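Local coordinates for protein probable mannosyltransferase KTR4 (Saccharomyces cerevisiae, PDB 5A07) that is a probable mannosyltransferase with a GT-A fold that binds GDP and a manganese ion, at residues B[246-249]-B[253-256]; B[257-262]-B[375-380]; B[371-376]-B[420-425]. All coordinates share one frame; numbering follows the deposited sequence.

Interaction 1 of 3, residues B[246-249]-B[253-256]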
loop_
_atom_site.group_PDB
_atom_site.type_symbol
_atom_site.label_atom_id
_atom_site.label_comp_id
_atom_site.label_asym_id
_atom_site.label_seq_id
_atom_site.Cartn_x
_atom_site.Cartn_y
_atom_site.Cartn_z
ATOM N N PHE B 246 14.306 3.736 5.843
ATOM C CA PHE B 246 14.793 3.829 4.444
ATOM C C PHE B 246 16.123 3.123 4.245
ATOM O O PHE B 246 16.325 2.441 3.229
ATOM C CB PHE B 246 14.890 5.277 3.970
ATOM C CG PHE B 246 13.613 6.051 3.994
ATOM C CD1 PHE B 246 12.440 5.523 3.554
ATOM C CD2 PHE B 246 13.611 7.379 4.344
ATOM C CE1 PHE B 246 11.294 6.272 3.492
ATOM C CE2 PHE B 246 12.430 8.127 4.312
ATOM C CZ PHE B 246 11.270 7.555 3.876
ATOM N N GLN B 247 17.022 3.254 5.176
ATOM C CA GLN B 247 18.338 2.558 5.051
ATOM C C GLN B 247 18.160 1.048 5.173
ATOM O O GLN B 247 18.891 0.320 4.536
ATOM C CB GLN B 247 19.402 3.072 6.074
ATOM C CG GLN B 247 19.778 4.533 5.869
ATOM C CD GLN B 247 20.612 4.813 4.612
ATOM O OE1 GLN B 247 20.473 4.157 3.622
ATOM N NE2 GLN B 247 21.489 5.814 4.689
ATOM N N PHE B 248 17.218 0.574 6.011
ATOM C CA PHE B 248 16.906 -0.822 6.050
ATOM C C PHE B 248 16.440 -1.322 4.703
ATOM O O PHE B 248 16.897 -2.367 4.194
ATOM C CB PHE B 248 15.870 -1.126 7.134
ATOM C CG PHE B 248 15.266 -2.466 7.008
ATOM C CD1 PHE B 248 15.890 -3.568 7.551
ATOM C CD2 PHE B 248 14.064 -2.641 6.303
ATOM C CE1 PHE B 248 15.378 -4.855 7.391
ATOM C CE2 PHE B 248 13.504 -3.920 6.165
ATOM C CZ PHE B 248 14.175 -5.037 6.687
ATOM N N MET B 249 15.588 -0.546 4.059
ATOM C CA MET B 249 15.066 -0.937 2.725
ATOM C C MET B 249 16.225 -1.050 1.720
ATOM O O MET B 249 16.313 -1.997 0.919
ATOM C CB MET B 249 14.078 0.096 2.159
ATOM C CG MET B 249 12.851 0.472 2.964
ATOM S SD MET B 249 11.784 -0.893 3.106
ATOM C CE MET B 249 10.943 -0.791 1.497
ATOM N N ASP B 253 17.634 -4.584 0.028
ATOM C CA ASP B 253 17.038 -4.634 -1.308
ATOM C C ASP B 253 15.535 -4.805 -1.320
ATOM O O ASP B 253 14.984 -5.547 -2.109
ATOM C CB ASP B 253 17.756 -5.704 -2.178
ATOM C CG ASP B 253 19.235 -5.313 -2.446
ATOM O OD1 ASP B 253 19.502 -4.105 -2.631
ATOM O OD2 ASP B 253 20.094 -6.192 -2.412
ATOM N N LYS B 254 14.846 -4.028 -0.472
ATOM C CA LYS B 254 13.431 -3.996 -0.474
ATOM C C LYS B 254 12.925 -2.800 -1.229
ATOM O O LYS B 254 13.361 -1.674 -1.004
ATOM C CB LYS B 254 12.885 -3.977 0.958
ATOM C CG LYS B 254 13.493 -5.037 1.839
ATOM C CD LYS B 254 13.235 -6.435 1.346
ATOM C CE LYS B 254 13.831 -7.427 2.363
ATOM N NZ LYS B 254 13.643 -8.745 1.741
ATOM N N ILE B 255 11.974 -3.049 -2.101
ATOM C CA ILE B 255 11.387 -1.964 -2.873
ATOM C C ILE B 255 10.061 -1.459 -2.331
ATOM O O ILE B 255 9.525 -0.491 -2.826
ATOM C CB ILE B 255 11.170 -2.381 -4.335
ATOM C CG1 ILE B 255 10.185 -3.511 -4.468
ATOM C CG2 ILE B 255 12.560 -2.672 -4.979
ATOM C CD1 ILE B 255 9.640 -3.760 -5.891
ATOM N N TYR B 256 9.498 -2.174 -1.344
ATOM C CA TYR B 256 8.170 -1.815 -0.890
ATOM C C TYR B 256 7.987 -2.353 0.525
ATOM O O TYR B 256 8.420 -3.471 0.833
ATOM C CB TYR B 256 7.116 -2.364 -1.816
ATOM C CG TYR B 256 5.721 -1.771 -1.578
ATOM C CD1 TYR B 256 5.405 -0.506 -2.060
ATOM C CD2 TYR B 256 4.765 -2.443 -0.893
ATOM C CE1 TYR B 256 4.163 0.049 -1.839
ATOM C CE2 TYR B 256 3.491 -1.893 -0.706
ATOM C CZ TYR B 256 3.216 -0.649 -1.202
ATOM O OH TYR B 256 1.987 -0.099 -1.017
#
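The carbonyl oxygen of Met-249 takes the backbone N-H of Lys-254 at 2.9 Å from O to N. The bond is nearly straight (161° at the hydrogen) and lies in the carbonyl plane, on a lone pair. Asp-253 N also comes near this oxygen, but its angle is wrong for a bond; it goes to Asn-250 O instead. Together the two bonds make a Schellman motif that ends helix 245-251, with Asp-253 as the C-prime residue at a positive phi of 54°.

Beside this turn the Met-249 side chain, bent at chi2 and chi3, reaches along the outgoing chain. Its SD lies 3.9 Å from Lys-254 CB, and the two side chains cross at about a right angle. The methyl CE goes further and rests on backbone, 3.5 Å from Tyr-256 N. Ile-323 and Tyr-227, on neighbouring strands, also touch Met-249. Phe-248 adds a looser contact, its CE2 4.5 Å from Lys-254 CG, while its ring meets His-372 edge-to-face.

Lys-254 starts toward the helix, then bends at chi2 and leads away, and NZ bonds to Ser-369 O. Of its side chain, it is the aliphatic CB and CG that meet the methionine and phenylalanine, and the buried residue keeps a polar partner for its amine. The paired backbone bonds close the helix end, and the bent thioether of Met-249 packs between it and the start of the strand.

Interaction 2 of 3, residues B[257-262]-B[375-380]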
loop_
_atom_site.group_PDB
_atom_site.type_symbol
_atom_site.label_atom_id
_atom_site.label_comp_id
_atom_site.label_asym_id
_atom_site.label_seq_id
_atom_site.Cartn_x
_atom_site.Cartn_y
_atom_site.Cartn_z
ATOM N N GLY B 257 7.371 -1.540 1.360
ATOM C CA GLY B 257 7.013 -1.907 2.709
ATOM C C GLY B 257 5.555 -1.643 3.005
ATOM O O GLY B 257 5.011 -0.563 2.640
ATOM N N PHE B 258 4.911 -2.614 3.673
ATOM C CA PHE B 258 3.529 -2.517 4.020
ATOM C C PHE B 258 3.309 -3.034 5.440
ATOM O O PHE B 258 4.156 -3.725 6.012
ATOM C CB PHE B 258 2.647 -3.278 3.011
ATOM C CG PHE B 258 2.685 -4.793 3.152
ATOM C CD1 PHE B 258 3.676 -5.526 2.575
ATOM C CD2 PHE B 258 1.727 -5.461 3.877
ATOM C CE1 PHE B 258 3.719 -6.914 2.712
ATOM C CE2 PHE B 258 1.769 -6.843 4.034
ATOM C CZ PHE B 258 2.779 -7.549 3.455
ATOM N N VAL B 259 2.161 -2.686 5.976
ATOM C CA VAL B 259 1.692 -3.199 7.269
ATOM C C VAL B 259 0.400 -4.024 7.265
ATOM O O VAL B 259 0.223 -4.924 8.159
ATOM C CB VAL B 259 1.589 -2.126 8.390
ATOM C CG1 VAL B 259 2.932 -1.566 8.774
ATOM C CG2 VAL B 259 0.657 -0.994 8.004
ATOM N N LEU B 260 -0.510 -3.702 6.345
ATOM C CA LEU B 260 -1.812 -4.270 6.319
ATOM C C LEU B 260 -2.119 -4.739 4.869
ATOM O O LEU B 260 -1.683 -4.109 3.915
ATOM C CB LEU B 260 -2.893 -3.250 6.804
ATOM C CG LEU B 260 -2.811 -3.017 8.319
ATOM C CD1 LEU B 260 -3.498 -1.732 8.780
ATOM C CD2 LEU B 260 -3.360 -4.240 9.063
ATOM N N ASN B 261 -2.898 -5.801 4.730
ATOM C CA ASN B 261 -3.062 -6.513 3.439
ATOM C C ASN B 261 -4.506 -6.981 3.410
ATOM O O ASN B 261 -4.902 -7.781 4.233
ATOM C CB ASN B 261 -2.055 -7.684 3.498
ATOM C CG ASN B 261 -1.852 -8.374 2.182
ATOM O OD1 ASN B 261 -2.817 -8.818 1.513
ATOM N ND2 ASN B 261 -0.581 -8.525 1.815
ATOM N N LEU B 262 -5.293 -6.478 2.474
ATOM C CA LEU B 262 -6.724 -6.582 2.485
ATOM C C LEU B 262 -7.318 -7.032 1.132
ATOM O O LEU B 262 -6.733 -6.866 0.081
ATOM C CB LEU B 262 -7.384 -5.193 2.771
ATOM C CG LEU B 262 -6.995 -4.390 4.022
ATOM C CD1 LEU B 262 -7.786 -3.068 4.086
ATOM C CD2 LEU B 262 -7.240 -5.220 5.251
ATOM N N ARG B 375 6.239 -5.891 10.266
ATOM C CA ARG B 375 5.485 -6.427 11.394
ATOM C C ARG B 375 5.621 -5.527 12.621
ATOM O O ARG B 375 4.678 -5.419 13.428
ATOM C CB ARG B 375 5.945 -7.869 11.725
ATOM C CG ARG B 375 5.537 -8.877 10.648
ATOM C CD ARG B 375 6.216 -10.213 10.899
ATOM N NE ARG B 375 5.663 -10.915 12.082
ATOM C CZ ARG B 375 6.138 -12.062 12.556
ATOM N NH1 ARG B 375 7.161 -12.697 11.929
ATOM N NH2 ARG B 375 5.613 -12.592 13.640
ATOM N N ASP B 376 6.773 -4.913 12.769
ATOM C CA ASP B 376 7.099 -4.149 13.951
ATOM C C ASP B 376 6.450 -2.768 13.977
ATOM O O ASP B 376 6.496 -2.115 15.057
ATOM C CB ASP B 376 8.645 -4.008 14.166
ATOM C CG ASP B 376 9.400 -3.466 12.913
ATOM O OD1 ASP B 376 8.916 -3.597 11.717
ATOM O OD2 ASP B 376 10.530 -2.936 13.074
ATOM N N ILE B 377 5.924 -2.300 12.836
ATOM C CA ILE B 377 5.330 -0.950 12.773
ATOM C C ILE B 377 3.875 -1.075 13.201
ATOM O O ILE B 377 2.987 -1.401 12.415
ATOM C CB ILE B 377 5.538 -0.232 11.433
ATOM C CG1 ILE B 377 7.025 -0.101 11.182
ATOM C CG2 ILE B 377 4.811 1.115 11.539
ATOM C CD1 ILE B 377 7.360 0.626 9.899
ATOM N N GLY B 378 3.637 -0.869 14.499
ATOM C CA GLY B 378 2.305 -0.876 15.030
ATOM C C GLY B 378 1.537 0.349 14.427
ATOM O O GLY B 378 2.046 1.477 14.481
ATOM N N TYR B 379 0.391 0.125 13.836
ATOM C CA TYR B 379 -0.226 1.150 12.995
ATOM C C TYR B 379 -1.712 0.980 12.886
ATOM O O TYR B 379 -2.251 -0.184 12.808
ATOM C CB TYR B 379 0.285 1.028 11.555
ATOM C CG TYR B 379 -0.408 1.953 10.584
ATOM C CD1 TYR B 379 0.061 3.234 10.422
ATOM C CD2 TYR B 379 -1.359 1.481 9.693
ATOM C CE1 TYR B 379 -0.500 4.089 9.456
ATOM C CE2 TYR B 379 -1.954 2.284 8.744
ATOM C CZ TYR B 379 -1.525 3.640 8.654
ATOM O OH TYR B 379 -2.018 4.475 7.684
ATOM N N HIS B 380 -2.441 2.092 12.899
ATOM C CA HIS B 380 -3.913 2.046 12.671
ATOM C C HIS B 380 -4.372 3.114 11.750
ATOM O O HIS B 380 -3.954 4.266 11.892
ATOM C CB HIS B 380 -4.616 2.148 14.010
ATOM C CG HIS B 380 -6.061 2.514 13.942
ATOM N ND1 HIS B 380 -6.517 3.784 14.222
ATOM C CD2 HIS B 380 -7.157 1.779 13.670
ATOM C CE1 HIS B 380 -7.849 3.805 14.161
ATOM N NE2 HIS B 380 -8.257 2.596 13.817
#
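Val-259 meets Ile-377 and Tyr-379 through its two methyls, which part at CB, itself pointing across to segment 375-380. CG1 lies beside the backbone N (chi1 -66°) and reaches the turn ahead of strand 379-381: it is 3.6 Å from Ile-377 O and 4.0 Å from Ile-377 CB. CG2 sits between the backbone N and the carbonyl carbon, and this places it against the tyrosine. There it is 3.6 Å from Tyr-379 CD2, with Tyr-379 CG and the start of that side chain close behind. The valine crosses both partners at about a right angle, and its two methyls are divided between them, CG1 to the isoleucine and CG2 to the tyrosine.

Leu-260 supplies the next contact. Its CD1 comes to the edge of the Tyr-379 ring, in plane, 4.0 Å from Tyr-379 CD2, the same ring carbon that Val-259 CG2 touches. Tyr-379 has its CG anti to the backbone N (chi1 174°), which extends the ring across to the valine and leucine; at its far end OH bonds to Asn-320 OD1. The peptide oxygen beside the valine methyl has its own partner too, as Ile-377 O accepts from Asn-386 ND2.

The apolar patch thus joins the irregular middle of strand 256-262, in the mixed central sheet of this GT-A fold, to the small antiparallel sheet whose strand 379-381 carries His-381 to the manganese ion and the GDP pocket.

Interaction 3 of 3, residues B[371-376]-B[420-425]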
loop_
_atom_site.group_PDB
_atom_site.type_symbol
_atom_site.label_atom_id
_atom_site.label_comp_id
_atom_site.label_asym_id
_atom_site.label_seq_id
_atom_site.Cartn_x
_atom_site.Cartn_y
_atom_site.Cartn_z
ATOM N N ILE B 371 9.450 -7.369 -1.220
ATOM C CA ILE B 371 8.290 -6.659 -0.658
ATOM C C ILE B 371 8.230 -7.070 0.833
ATOM O O ILE B 371 8.145 -8.293 1.161
ATOM C CB ILE B 371 7.003 -7.017 -1.398
ATOM C CG1 ILE B 371 7.109 -6.612 -2.889
ATOM C CG2 ILE B 371 5.834 -6.385 -0.693
ATOM C CD1 ILE B 371 5.964 -7.088 -3.696
ATOM N N HIS B 372 8.442 -6.112 1.718
ATOM C CA HIS B 372 8.683 -6.352 3.124
ATOM C C HIS B 372 7.405 -6.059 3.915
ATOM O O HIS B 372 6.898 -4.911 3.854
ATOM C CB HIS B 372 9.811 -5.491 3.634
ATOM C CG HIS B 372 10.140 -5.676 5.072
ATOM N ND1 HIS B 372 10.827 -6.778 5.540
ATOM C CD2 HIS B 372 9.872 -4.919 6.157
ATOM C CE1 HIS B 372 10.948 -6.707 6.853
ATOM N NE2 HIS B 372 10.395 -5.574 7.258
ATOM N N TRP B 373 7.037 -6.981 4.804
ATOM C CA TRP B 373 5.972 -6.765 5.788
ATOM C C TRP B 373 6.560 -6.235 7.105
ATOM O O TRP B 373 7.270 -6.956 7.830
ATOM C CB TRP B 373 5.187 -8.061 6.048
ATOM C CG TRP B 373 4.084 -7.938 7.038
ATOM C CD1 TRP B 373 3.329 -6.856 7.252
ATOM C CD2 TRP B 373 3.549 -8.953 7.846
ATOM N NE1 TRP B 373 2.397 -7.084 8.219
ATOM C CE2 TRP B 373 2.525 -8.376 8.617
ATOM C CE3 TRP B 373 3.853 -10.308 8.033
ATOM C CZ2 TRP B 373 1.774 -9.102 9.515
ATOM C CZ3 TRP B 373 3.132 -11.016 8.926
ATOM C CH2 TRP B 373 2.087 -10.422 9.655
ATOM N N PHE B 374 6.260 -4.961 7.410
ATOM C CA PHE B 374 6.818 -4.282 8.569
ATOM C C PHE B 374 6.010 -4.670 9.795
ATOM O O PHE B 374 5.198 -3.884 10.331
ATOM C CB PHE B 374 6.811 -2.747 8.380
ATOM C CG PHE B 374 8.043 -2.232 7.715
ATOM C CD1 PHE B 374 9.247 -2.239 8.381
ATOM C CD2 PHE B 374 7.998 -1.764 6.383
ATOM C CE1 PHE B 374 10.411 -1.791 7.736
ATOM C CE2 PHE B 374 9.147 -1.320 5.777
ATOM C CZ PHE B 374 10.364 -1.336 6.440
ATOM N N ARG B 375 6.239 -5.891 10.266
ATOM C CA ARG B 375 5.485 -6.427 11.394
ATOM C C ARG B 375 5.621 -5.527 12.621
ATOM O O ARG B 375 4.678 -5.419 13.428
ATOM C CB ARG B 375 5.945 -7.869 11.725
ATOM C CG ARG B 375 5.537 -8.877 10.648
ATOM C CD ARG B 375 6.216 -10.213 10.899
ATOM N NE ARG B 375 5.663 -10.915 12.082
ATOM C CZ ARG B 375 6.138 -12.062 12.556
ATOM N NH1 ARG B 375 7.161 -12.697 11.929
ATOM N NH2 ARG B 375 5.613 -12.592 13.640
ATOM N N ASP B 376 6.773 -4.913 12.769
ATOM C CA ASP B 376 7.099 -4.149 13.951
ATOM C C ASP B 376 6.450 -2.768 13.977
ATOM O O ASP B 376 6.496 -2.115 15.057
ATOM C CB ASP B 376 8.645 -4.008 14.166
ATOM C CG ASP B 376 9.400 -3.466 12.913
ATOM O OD1 ASP B 376 8.916 -3.597 11.717
ATOM O OD2 ASP B 376 10.530 -2.936 13.074
ATOM N N THR B 420 -2.933 -15.165 3.454
ATOM C CA THR B 420 -2.543 -15.558 2.103
ATOM C C THR B 420 -1.107 -15.134 1.763
ATOM O O THR B 420 -0.312 -15.926 1.240
ATOM C CB THR B 420 -3.547 -15.035 1.054
ATOM O OG1 THR B 420 -4.807 -15.634 1.316
ATOM C CG2 THR B 420 -3.091 -15.335 -0.387
ATOM N N TRP B 421 -0.753 -13.920 2.138
ATOM C CA TRP B 421 0.591 -13.426 1.943
ATOM C C TRP B 421 1.617 -14.268 2.788
ATOM O O TRP B 421 2.683 -14.658 2.270
ATOM C CB TRP B 421 0.672 -11.908 2.386
ATOM C CG TRP B 421 1.998 -11.328 2.089
ATOM C CD1 TRP B 421 3.082 -11.241 2.929
ATOM C CD2 TRP B 421 2.433 -10.852 0.824
ATOM N NE1 TRP B 421 4.138 -10.753 2.263
ATOM C CE2 TRP B 421 3.764 -10.510 0.956
ATOM C CE3 TRP B 421 1.808 -10.743 -0.444
ATOM C CZ2 TRP B 421 4.509 -10.013 -0.087
ATOM C CZ3 TRP B 421 2.555 -10.226 -1.525
ATOM C CH2 TRP B 421 3.897 -9.897 -1.340
ATOM N N ILE B 422 1.278 -14.539 4.020
ATOM C CA ILE B 422 2.156 -15.379 4.885
ATOM C C ILE B 422 2.322 -16.766 4.269
ATOM O O ILE B 422 3.451 -17.270 4.144
ATOM C CB ILE B 422 1.616 -15.533 6.312
ATOM C CG1 ILE B 422 1.688 -14.185 7.035
ATOM C CG2 ILE B 422 2.433 -16.585 7.123
ATOM C CD1 ILE B 422 0.912 -14.131 8.306
ATOM N N ARG B 423 1.223 -17.350 3.886
ATOM C CA ARG B 423 1.239 -18.742 3.370
ATOM C C ARG B 423 2.000 -18.886 2.058
ATOM O O ARG B 423 2.743 -19.862 1.874
ATOM C CB ARG B 423 -0.182 -19.220 3.213
ATOM C CG ARG B 423 -0.346 -20.642 2.613
ATOM C CD ARG B 423 -1.810 -21.016 2.506
ATOM N NE ARG B 423 -2.339 -21.036 3.834
ATOM C CZ ARG B 423 -3.400 -20.354 4.320
ATOM N NH1 ARG B 423 -4.152 -19.616 3.534
ATOM N NH2 ARG B 423 -3.683 -20.468 5.619
ATOM N N HIS B 424 1.827 -17.943 1.147
ATOM C CA HIS B 424 2.276 -18.099 -0.247
ATOM C C HIS B 424 3.380 -17.167 -0.699
ATOM O O HIS B 424 4.056 -17.434 -1.715
ATOM C CB HIS B 424 1.121 -17.894 -1.217
ATOM C CG HIS B 424 0.071 -18.933 -1.086
ATOM N ND1 HIS B 424 0.253 -20.227 -1.531
ATOM C CD2 HIS B 424 -1.168 -18.874 -0.576
ATOM C CE1 HIS B 424 -0.831 -20.922 -1.273
ATOM N NE2 HIS B 424 -1.709 -20.128 -0.685
ATOM N N SER B 425 3.577 -16.051 -0.018
ATOM C CA SER B 425 4.487 -15.079 -0.531
ATOM C C SER B 425 5.720 -14.967 0.280
ATOM O O SER B 425 6.673 -14.383 -0.189
ATOM C CB SER B 425 3.898 -13.681 -0.626
ATOM O OG SER B 425 2.789 -13.668 -1.455
HETATM O O HOH W 1 7.051 -10.268 2.697
#
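Ile-371 and Trp-421 cross at about a right angle, the isoleucine methyl CG2 coming obliquely to the six-membered part of the indole, 3.9 Å from Trp-421 CZ2. Trp-421 gets there with its CG anti to the backbone N (chi1 -175°), which sends the ring out from the helix toward the strand. One face of the indole is covered from within its own helix, where Ser-425 CB sits 3.4 Å above the plane, over the ring centre. Trp-295 adds an edge-to-face ring contact.

The polar edge of that indole is used as well. A water lying in the ring plane accepts from Trp-421 NE1 at 3.0 Å and donates to Ile-371 O at 2.7 Å, so a single molecule ties the helix side chain to the strand backbone. Helix 418-425 is in this way laid against strand 371-373, which pairs in parallel with strand 256-262 in the mixed sheet of the GT-A fold.

At the next helix residue, and two along the strand, Ile-422 and Trp-373 meet at a slant. The isoleucine tip CD1 approaches the outer ring carbons, 3.9 Å from Trp-373 CZ3, with CG1 almost as near. Arg-375 CG lies over a face of the Trp-373 ring, toward its rim, and the ring also stacks with Phe-258. Trp-373 NE1 bonds to Val-259 O, which limits rotation of the indole. Leu-75 and Phe-79 of helix 65-80 also touch Ile-422.

All three contacts are largely buried and gather round strand 256-262. Interaction 1 alone has an exposed residue; interaction 2, its centre about 9 Å from the centre of the chain, is the most central, with the Tyr-379 side chain about 7 Å from the manganese ion. Interaction 3 packs a helix on neighbouring strand 371-373. Probable backbone bonds tie it to both others: Tyr-256 O to His-372 N (2.8 Å) for interaction 1, Phe-258 O to Phe-374 N (2.8 Å) for interaction 2. Interactions 1 and 2 follow one another along the chain, Met-249 CE packing on Gly-257 N. Chemistry differs: a direct backbone bond in interaction 1, apolar side chains without hydrogen bonds between the segments in interaction 2, a water bridge beside two indoles in interaction 3.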